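Local coordinates for DegV family protein (PDB 3FDJ), which is of unknown function but probably binds a fatty acid or similar lipid in a pocket, at residues C157-L162 / Y264-G269; S185-A190 / G200-D205; C229-E234 / Y256-L261. All coordinates share one frame; numbering follows the deposited sequence.

Contact 1 (C157-L162 / Y264-G269); sequences CSLKSL and YYAERG. With NA (sodium ion), chain E.
Leu159 meets Ala266 where strand 153-159, one of the inner strands of the mixed six-stranded sheet, runs out beside the C-terminal end of helix 260-266. The leucine CG lies beside the backbone N (chi1 -50°); beyond it CD2 comes to 3.8 Å from Ala266 CB, and the same methyl lies 3.6 Å from Ala266 O. Lys160 is extended beyond CG, and its CE passes 3.8 Å from Gly269 O. Ser161 OG and Glu267 OE1, 3.0 Å apart, make a weak hydrogen bond whose proton has another acceptor nearby. The firmer partner of the carboxylate is Asn164 N, in helix 163-167, to which Glu267 OE2 is bonded. Glu267 is the first residue to leave its helix, with positive phi (69°).

Two waters fill in between the backbones. One joins Ser158 O to Gly269 O. The other accepts from Lys160 N (2.8 Å) and lies within hydrogen-bonding distance of Ala266 O and Arg268 O, but has too few protons for all the acceptors around it, so which it serves is not settled. The Lys160 carbonyl then serves a metal: with Ala179, Ile184 and two waters it binds a sodium ion, Lys160 O standing 2.6 Å from it.

Contact 2 (S185-A190 / G200-D205); sequences SVIGTA and GKCRGD. With ACY (acetic acid), chain F.
Ile187 and Gly200 face each other as an antiparallel hydrogen-bonded pair, and the isoleucine side chain runs from there along the neighbouring strand to Cys202. Its CB lies 3.6 Å from Gly200 O. CG1, anti to the carbonyl carbon (chi1 -59°), moves on to 4.1 Å from Cys202 CB. At the tip, CD1 reaches 3.8 Å from Cys202 CB, with the sulfur slightly farther off. Both side chains stand on the face of the sheet that Ser185 also shares, and helix 205-219 covers them there: Leu208 touches Ile187 and Cys202 alike. An alanine here would take away CG1, CG2 and CD1 and would probably leave a gap beside Cys202 CB and Leu208 of the covering helix.

The backbones form a beta hairpin, strand 184-190 returning as strand 196-203, and the latter is an outermost strand of the six-stranded sheet within this chain. Ile187 N donates to Gly200 O at 2.7 Å, while the return bond from Gly200 N to Ile187 O is weak. Ser185 N points almost straight at Cys202 O (2.9 Å, 176° at the hydrogen). Its counterpart, Cys202 N to Ser185 O, is short at 2.8 Å but clearly bent, 136° at the hydrogen. Between these two pairs, Val186 and Lys201 form the non-hydrogen-bonded pair, and Lys201 CA makes a CA-H...O contact of 3.2 Å with Ser185 O.

Past the paired residues, Arg203 turns its guanidinium edge to a bound acetic acid molecule, probably from the crystallisation liquor. NE and NH1 each donate to a different oxygen of it, Arg203 NE to OXT at 2.6 Å, and NH1 also bonds Leu182 O.

Contact 3 (C229-E234 / Y256-L261); sequences CHVENE and YKAGGL
Cys229 CB sits over a face of the Tyr256 ring, 4.1 Å from its centroid and 25° off the ring normal, which meets the definition of a CH-pi contact. The two residues belong to a beta-alpha-beta unit: strand 226-230 leads through helix 234-248 to strand 253-257, which lies parallel to it. CB is displaced toward the rim of the ring, with Tyr256 CE2 the nearest ring atom at 3.7 Å. Beyond CB, Cys229 SG comes to 4.1 Å from Ala258 CB, and that same methyl meets Val231 CG2 at 3.9 Å. Ala258 is thus shared by two apolar side chains of the other segment, and Asp13 of a loop touches Cys229, Tyr256 and Ala258 alike.

Cys229 pairs with Tyr256 and His230 with Lys257. The backbone bonds follow the parallel pattern: His230 bonds to the residues on either side of its partner Lys257, Tyr256 and Ala258. His230 N donates to Tyr256 O at 3.1 Å, and Ala258 N gives a bond to His230 O (2.9 Å) that is nearly straight, 174° at the hydrogen. The second bond falls on Ala258, just past the strand end and just before Gly259, at the N-cap position of helix 260-266.

Toward the polar edge, His230 CG lies between the backbone N and the carbonyl carbon (chi1 67°), and the ring that starts there has a different neighbour on each face: Lys257 CA on one, the backbone N of Glu234 on the other. The side chains of His230 and Lys257 run side by side in the same direction, with His230 CE1 4.0 Å from Lys257 CG. Asn233 N-caps helix 234-248, its OD1 accepting from Leu236 N, and its own backbone N donates to His230 ND1 at 3.0 Å, from a position tilted out of the imidazole plane.

In the fold
Contact 1 stands between the other two, its centre about 10 Å from each of theirs, whereas the centres of contacts 2 and 3 are about 17 Å apart, and the two do not touch, their nearest atoms being about 5 Å apart. All three reach the same six-stranded sheet. Contacts 1 and 2 meet through adjacent strands, with Leu159 N 2.9 Å from Val186 O in a probable hydrogen bond. Contacts 1 and 3 share helix 260-266 and are joined by a salt bridge, Arg268 NE to Glu232 OE1 at 2.6 Å. The sodium ion binds at contact 1, about 5 Å from the side chain of Ser185 in contact 2. A hexaethylene glycol, probably from the crystallisation liquor, lies about 4 Å from the Tyr265 side chain and may mark a pocket.

Contact 1 (C157-L162 / Y264-G269)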
loop_
_atom_site.group_PDB
_atom_site.type_symbol
_atom_site.label_atom_id
_atom_site.label_comp_id
_atom_site.label_asym_id
_atom_site.label_seq_id
_atom_site.Cartn_x
_atom_site.Cartn_y
_atom_site.Cartn_z
ATOM N N CYS A 157 6.723 -3.829 -7.657
ATOM C CA CYS A 157 5.869 -2.977 -8.457
ATOM C C CYS A 157 6.426 -2.855 -9.862
ATOM O O CYS A 157 7.603 -3.093 -10.089
ATOM C CB CYS A 157 5.701 -1.603 -7.818
ATOM S SG CYS A 157 7.198 -0.679 -7.660
ATOM N N SER A 158 5.557 -2.507 -10.791
ATOM C CA SER A 158 5.970 -2.109 -12.132
ATOM C C SER A 158 5.230 -0.831 -12.506
ATOM O O SER A 158 3.989 -0.807 -12.556
ATOM C CB SER A 158 5.667 -3.224 -13.123
ATOM O OG SER A 158 6.154 -2.869 -14.409
ATOM N N LEU A 159 5.978 0.236 -12.741
ATOM C CA LEU A 159 5.424 1.557 -12.969
ATOM C C LEU A 159 5.759 2.067 -14.368
ATOM O O LEU A 159 6.910 2.025 -14.787
ATOM C CB LEU A 159 5.942 2.525 -11.912
ATOM C CG LEU A 159 5.813 2.049 -10.471
ATOM C CD1 LEU A 159 6.284 3.141 -9.509
ATOM C CD2 LEU A 159 4.349 1.630 -10.148
ATOM N N LYS A 160 4.758 2.573 -15.079
ATOM C CA LYS A 160 4.941 3.082 -16.424
ATOM C C LYS A 160 5.355 4.537 -16.423
ATOM O O LYS A 160 5.854 5.049 -17.437
ATOM C CB LYS A 160 3.650 2.911 -17.241
ATOM C CG LYS A 160 3.205 1.455 -17.336
ATOM C CD LYS A 160 2.148 1.244 -18.417
ATOM C CE LYS A 160 1.804 -0.241 -18.559
ATOM N NZ LYS A 160 0.922 -0.474 -19.728
ATOM N N SER A 161 5.113 5.213 -15.310
ATOM C CA SER A 161 5.557 6.596 -15.113
ATOM C C SER A 161 5.847 6.820 -13.639
ATOM O O SER A 161 5.095 6.339 -12.795
ATOM C CB SER A 161 4.488 7.572 -15.594
ATOM O OG SER A 161 4.797 8.920 -15.207
ATOM N N LEU A 162 6.924 7.552 -13.352
ATOM C CA LEU A 162 7.335 7.883 -11.995
ATOM C C LEU A 162 7.405 9.394 -11.806
ATOM O O LEU A 162 8.094 9.883 -10.920
ATOM C CB LEU A 162 8.684 7.222 -11.669
ATOM C CG LEU A 162 8.630 5.682 -11.606
ATOM C CD1 LEU A 162 8.827 5.076 -12.976
ATOM C CD2 LEU A 162 9.656 5.136 -10.624
ATOM N N TYR A 264 -2.238 7.879 -7.526
ATOM C CA TYR A 264 -1.430 9.075 -7.768
ATOM C C TYR A 264 0.057 8.725 -7.967
ATOM O O TYR A 264 0.670 9.186 -8.922
ATOM C CB TYR A 264 -1.619 10.105 -6.636
ATOM C CG TYR A 264 -0.720 11.301 -6.752
ATOM C CD1 TYR A 264 -1.031 12.324 -7.642
ATOM C CD2 TYR A 264 0.455 11.404 -6.015
ATOM C CE1 TYR A 264 -0.193 13.409 -7.805
ATOM C CE2 TYR A 264 1.305 12.530 -6.160
ATOM C CZ TYR A 264 0.965 13.520 -7.056
ATOM O OH TYR A 264 1.760 14.622 -7.249
ATOM N N TYR A 265 0.613 7.916 -7.072
ATOM C CA TYR A 265 2.047 7.636 -7.076
ATOM C C TYR A 265 2.465 6.497 -8.002
ATOM O O TYR A 265 3.570 6.535 -8.559
ATOM C CB TYR A 265 2.548 7.395 -5.648
ATOM C CG TYR A 265 2.796 8.673 -4.879
ATOM C CD1 TYR A 265 3.747 9.603 -5.330
ATOM C CD2 TYR A 265 2.072 8.984 -3.716
ATOM C CE1 TYR A 265 3.978 10.790 -4.635
ATOM C CE2 TYR A 265 2.314 10.162 -3.018
ATOM C CZ TYR A 265 3.267 11.048 -3.475
ATOM O OH TYR A 265 3.490 12.234 -2.816
ATOM N N ALA A 266 1.613 5.491 -8.174
ATOM C CA ALA A 266 1.908 4.403 -9.132
ATOM C C ALA A 266 1.606 4.785 -10.578
ATOM O O ALA A 266 2.220 4.255 -11.509
ATOM C CB ALA A 266 1.184 3.114 -8.748
ATOM N N GLU A 267 0.655 5.696 -10.745
ATOM C CA GLU A 267 0.223 6.262 -12.035
ATOM C C GLU A 267 -0.505 5.277 -12.938
ATOM O O GLU A 267 -0.517 4.076 -12.704
ATOM C CB GLU A 267 1.360 6.989 -12.754
ATOM C CG GLU A 267 1.847 8.164 -11.924
ATOM C CD GLU A 267 2.689 9.165 -12.690
ATOM O OE1 GLU A 267 2.277 9.571 -13.807
ATOM O OE2 GLU A 267 3.737 9.578 -12.135
ATOM N N ARG A 268 -1.166 5.823 -13.949
ATOM C CA ARG A 268 -1.926 5.009 -14.869
ATOM C C ARG A 268 -1.038 3.913 -15.436
ATOM O O ARG A 268 0.098 4.166 -15.853
ATOM C CB ARG A 268 -2.473 5.869 -16.011
ATOM C CG ARG A 268 -3.782 5.415 -16.525
ATOM C CD ARG A 268 -4.469 6.571 -17.264
ATOM N NE ARG A 268 -5.814 6.800 -16.747
ATOM C CZ ARG A 268 -6.487 7.947 -16.837
ATOM N NH1 ARG A 268 -5.943 9.019 -17.407
ATOM N NH2 ARG A 268 -7.716 8.023 -16.344
ATOM N N GLY A 269 -1.568 2.694 -15.415
ATOM C CA GLY A 269 -0.878 1.526 -15.931
ATOM C C GLY A 269 -0.159 0.741 -14.853
ATOM O O GLY A 269 0.259 -0.396 -15.067
HETATM NA NA NA E . 7.065 4.423 -19.618
HETATM O O HOH W 1 2.689 -1.699 -14.904
HETATM O O HOH W 2 2.379 3.689 -14.086
HETATM O O HOH W 3 5.566 3.152 -20.438
HETATM O O HOH W 4 5.872 6.116 -20.570
#

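Contact 2 (S185-A190 / G200-D205)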
loop_
_atom_site.group_PDB
_atom_site.type_symbol
_atom_site.label_atom_id
_atom_site.label_comp_id
_atom_site.label_asym_id
_atom_site.label_seq_id
_atom_site.Cartn_x
_atom_site.Cartn_y
_atom_site.Cartn_z
ATOM N N SER A 185 8.687 0.302 -18.514
ATOM C CA SER A 185 8.324 0.365 -17.105
ATOM C C SER A 185 9.534 0.169 -16.217
ATOM O O SER A 185 10.509 -0.443 -16.634
ATOM C CB SER A 185 7.335 -0.744 -16.792
ATOM O OG SER A 185 6.140 -0.563 -17.518
ATOM N N VAL A 186 9.456 0.676 -14.991
ATOM C CA VAL A 186 10.461 0.437 -13.969
ATOM C C VAL A 186 9.904 -0.521 -12.957
ATOM O O VAL A 186 8.764 -0.350 -12.477
ATOM C CB VAL A 186 10.894 1.716 -13.255
ATOM C CG1 VAL A 186 11.799 1.401 -12.028
ATOM C CG2 VAL A 186 11.574 2.663 -14.258
ATOM N N ILE A 187 10.695 -1.550 -12.663
ATOM C CA ILE A 187 10.338 -2.546 -11.664
ATOM C C ILE A 187 11.022 -2.174 -10.346
ATOM O O ILE A 187 12.220 -1.873 -10.312
ATOM C CB ILE A 187 10.798 -3.960 -12.099
ATOM C CG1 ILE A 187 10.157 -4.356 -13.422
ATOM C CG2 ILE A 187 10.425 -4.995 -11.014
ATOM C CD1 ILE A 187 10.767 -5.666 -14.008
ATOM N N GLY A 188 10.260 -2.164 -9.266
ATOM C CA GLY A 188 10.782 -1.828 -7.948
ATOM C C GLY A 188 10.407 -2.834 -6.881
ATOM O O GLY A 188 9.590 -3.746 -7.100
ATOM N N THR A 189 11.050 -2.688 -5.733
ATOM C CA THR A 189 10.658 -3.405 -4.528
ATOM C C THR A 189 10.690 -2.454 -3.339
ATOM O O THR A 189 11.344 -1.406 -3.377
ATOM C CB THR A 189 11.568 -4.647 -4.299
ATOM O OG1 THR A 189 11.047 -5.463 -3.237
ATOM C CG2 THR A 189 13.012 -4.240 -4.001
ATOM N N ALA A 190 9.959 -2.806 -2.282
ATOM C CA ALA A 190 10.081 -2.085 -1.016
ATOM C C ALA A 190 11.396 -2.515 -0.367
ATOM O O ALA A 190 11.647 -3.717 -0.161
ATOM C CB ALA A 190 8.861 -2.364 -0.109
ATOM N N GLY A 200 15.034 -2.699 -11.897
ATOM C CA GLY A 200 15.382 -2.628 -13.294
ATOM C C GLY A 200 14.255 -2.134 -14.168
ATOM O O GLY A 200 13.214 -1.790 -13.699
ATOM N N LYS A 201 14.502 -2.092 -15.466
ATOM C CA LYS A 201 13.510 -1.600 -16.422
ATOM C C LYS A 201 12.949 -2.780 -17.155
ATOM O O LYS A 201 13.535 -3.870 -17.162
ATOM C CB LYS A 201 14.161 -0.646 -17.416
ATOM C CG LYS A 201 14.961 -1.333 -18.486
ATOM C CD LYS A 201 15.818 -0.385 -19.242
ATOM C CE LYS A 201 15.504 -0.388 -20.685
ATOM N NZ LYS A 201 16.137 0.789 -21.328
ATOM N N CYS A 202 11.839 -2.561 -17.839
ATOM C CA CYS A 202 11.207 -3.632 -18.513
ATOM C C CYS A 202 10.413 -3.162 -19.723
ATOM O O CYS A 202 9.609 -2.246 -19.611
ATOM C CB CYS A 202 10.293 -4.269 -17.489
ATOM S SG CYS A 202 9.705 -5.758 -18.018
ATOM N N ARG A 203 10.637 -3.772 -20.888
ATOM C CA ARG A 203 9.818 -3.475 -22.067
ATOM C C ARG A 203 8.727 -4.532 -22.317
ATOM O O ARG A 203 8.977 -5.585 -22.948
ATOM C CB ARG A 203 10.671 -3.331 -23.335
ATOM C CG ARG A 203 9.807 -2.964 -24.558
ATOM C CD ARG A 203 10.594 -2.513 -25.805
ATOM N NE ARG A 203 10.899 -1.085 -25.748
ATOM C CZ ARG A 203 10.028 -0.100 -25.984
ATOM N NH1 ARG A 203 10.426 1.161 -25.866
ATOM N NH2 ARG A 203 8.768 -0.359 -26.327
ATOM N N GLY A 204 7.532 -4.234 -21.837
ATOM C CA GLY A 204 6.340 -4.997 -22.157
ATOM C C GLY A 204 5.931 -5.996 -21.101
ATOM O O GLY A 204 6.738 -6.406 -20.259
ATOM N N ASP A 205 4.673 -6.409 -21.188
ATOM C CA ASP A 205 4.072 -7.317 -20.223
ATOM C C ASP A 205 4.770 -8.672 -20.113
ATOM O O ASP A 205 4.997 -9.163 -18.997
ATOM C CB ASP A 205 2.612 -7.566 -20.567
ATOM C CG ASP A 205 1.755 -6.296 -20.525
ATOM O OD1 ASP A 205 2.194 -5.265 -19.961
ATOM O OD2 ASP A 205 0.614 -6.366 -21.053
HETATM C C ACY F . 13.990 -0.081 -25.166
HETATM O O ACY F . 13.365 1.006 -25.160
HETATM O OXT ACY F . 13.418 -1.201 -25.104
HETATM C CH3 ACY F . 15.493 -0.027 -25.255
#

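Contact 3 (C229-E234 / Y256-L261)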
loop_
_atom_site.group_PDB
_atom_site.type_symbol
_atom_site.label_atom_id
_atom_site.label_comp_id
_atom_site.label_asym_id
_atom_site.label_seq_id
_atom_site.Cartn_x
_atom_site.Cartn_y
_atom_site.Cartn_z
ATOM N N CYS A 229 -2.715 -4.954 -6.676
ATOM C CA CYS A 229 -3.533 -3.810 -7.046
ATOM C C CYS A 229 -3.000 -3.185 -8.333
ATOM O O CYS A 229 -1.828 -3.375 -8.706
ATOM C CB CYS A 229 -3.680 -2.781 -5.913
ATOM S SG CYS A 229 -2.308 -1.775 -5.742
ATOM N N HIS A 230 -3.895 -2.525 -9.058
ATOM C CA HIS A 230 -3.596 -1.926 -10.324
ATOM C C HIS A 230 -4.279 -0.585 -10.462
ATOM O O HIS A 230 -5.325 -0.329 -9.851
ATOM C CB HIS A 230 -4.012 -2.849 -11.477
ATOM C CG HIS A 230 -5.484 -3.033 -11.585
ATOM N ND1 HIS A 230 -6.293 -2.159 -12.282
ATOM C CD2 HIS A 230 -6.309 -3.946 -11.023
ATOM C CE1 HIS A 230 -7.549 -2.551 -12.168
ATOM N NE2 HIS A 230 -7.586 -3.633 -11.409
ATOM N N VAL A 231 -3.676 0.265 -11.277
ATOM C CA VAL A 231 -4.208 1.572 -11.612
ATOM C C VAL A 231 -4.628 1.502 -13.069
ATOM O O VAL A 231 -3.805 1.712 -13.979
ATOM C CB VAL A 231 -3.157 2.672 -11.465
ATOM C CG1 VAL A 231 -3.819 4.042 -11.692
ATOM C CG2 VAL A 231 -2.455 2.584 -10.102
ATOM N N GLU A 232 -5.896 1.198 -13.274
ATOM C CA GLU A 232 -6.492 1.057 -14.620
ATOM C C GLU A 232 -5.662 0.114 -15.479
ATOM O O GLU A 232 -5.398 0.381 -16.647
ATOM C CB GLU A 232 -6.677 2.441 -15.260
ATOM C CG GLU A 232 -7.538 3.337 -14.370
ATOM C CD GLU A 232 -8.110 4.562 -15.069
ATOM O OE1 GLU A 232 -7.557 4.997 -16.104
ATOM O OE2 GLU A 232 -9.119 5.092 -14.562
ATOM N N ASN A 233 -5.241 -0.998 -14.885
ATOM C CA ASN A 233 -4.571 -2.038 -15.623
ATOM C C ASN A 233 -4.952 -3.413 -15.115
ATOM O O ASN A 233 -4.115 -4.212 -14.725
ATOM C CB ASN A 233 -3.073 -1.838 -15.592
ATOM C CG ASN A 233 -2.389 -2.507 -16.750
ATOM O OD1 ASN A 233 -3.035 -3.240 -17.510
ATOM N ND2 ASN A 233 -1.094 -2.235 -16.927
ATOM N N GLU A 234 -6.259 -3.689 -15.154
ATOM C CA GLU A 234 -6.755 -4.998 -14.746
ATOM C C GLU A 234 -6.180 -6.105 -15.634
ATOM O O GLU A 234 -5.927 -7.216 -15.160
ATOM C CB GLU A 234 -8.272 -4.993 -14.776
ATOM C CG GLU A 234 -8.925 -6.168 -14.116
ATOM C CD GLU A 234 -10.422 -6.020 -14.110
ATOM O OE1 GLU A 234 -10.919 -4.881 -13.873
ATOM O OE2 GLU A 234 -11.105 -7.023 -14.375
ATOM N N TYR A 256 -7.268 -6.324 -7.419
ATOM C CA TYR A 256 -8.225 -5.268 -7.126
ATOM C C TYR A 256 -7.677 -3.895 -7.480
ATOM O O TYR A 256 -6.501 -3.735 -7.777
ATOM C CB TYR A 256 -8.616 -5.313 -5.642
ATOM C CG TYR A 256 -7.434 -5.204 -4.716
ATOM C CD1 TYR A 256 -6.634 -6.318 -4.458
ATOM C CD2 TYR A 256 -7.112 -4.003 -4.093
ATOM C CE1 TYR A 256 -5.530 -6.227 -3.639
ATOM C CE2 TYR A 256 -6.020 -3.913 -3.249
ATOM C CZ TYR A 256 -5.232 -5.033 -3.044
ATOM O OH TYR A 256 -4.161 -4.977 -2.226
ATOM N N LYS A 257 -8.559 -2.905 -7.482
ATOM C CA LYS A 257 -8.179 -1.554 -7.881
ATOM C C LYS A 257 -7.434 -0.808 -6.763
ATOM O O LYS A 257 -7.814 -0.847 -5.589
ATOM C CB LYS A 257 -9.405 -0.736 -8.265
ATOM C CG LYS A 257 -10.195 -1.285 -9.435
ATOM C CD LYS A 257 -11.358 -0.355 -9.763
ATOM C CE LYS A 257 -12.142 -0.878 -10.938
ATOM N NZ LYS A 257 -12.754 -2.184 -10.579
ATOM N N ALA A 258 -6.426 -0.062 -7.171
ATOM C CA ALA A 258 -5.749 0.884 -6.285
ATOM C C ALA A 258 -6.691 2.005 -5.858
ATOM O O ALA A 258 -7.647 2.343 -6.569
ATOM C CB ALA A 258 -4.509 1.447 -6.974
ATOM N N GLY A 259 -6.443 2.554 -4.663
ATOM C CA GLY A 259 -7.146 3.729 -4.185
ATOM C C GLY A 259 -6.474 4.973 -4.719
ATOM O O GLY A 259 -5.590 4.877 -5.565
ATOM N N GLY A 260 -6.916 6.127 -4.226
ATOM C CA GLY A 260 -6.468 7.432 -4.715
ATOM C C GLY A 260 -4.968 7.679 -4.564
ATOM O O GLY A 260 -4.307 8.084 -5.501
ATOM N N LEU A 261 -4.444 7.432 -3.371
ATOM C CA LEU A 261 -3.044 7.699 -3.069
ATOM C C LEU A 261 -2.141 6.819 -3.911
ATOM O O LEU A 261 -1.199 7.294 -4.556
ATOM C CB LEU A 261 -2.782 7.443 -1.578
ATOM C CG LEU A 261 -1.416 7.846 -1.005
ATOM C CD1 LEU A 261 -0.321 6.868 -1.391
ATOM C CD2 LEU A 261 -1.067 9.298 -1.425
#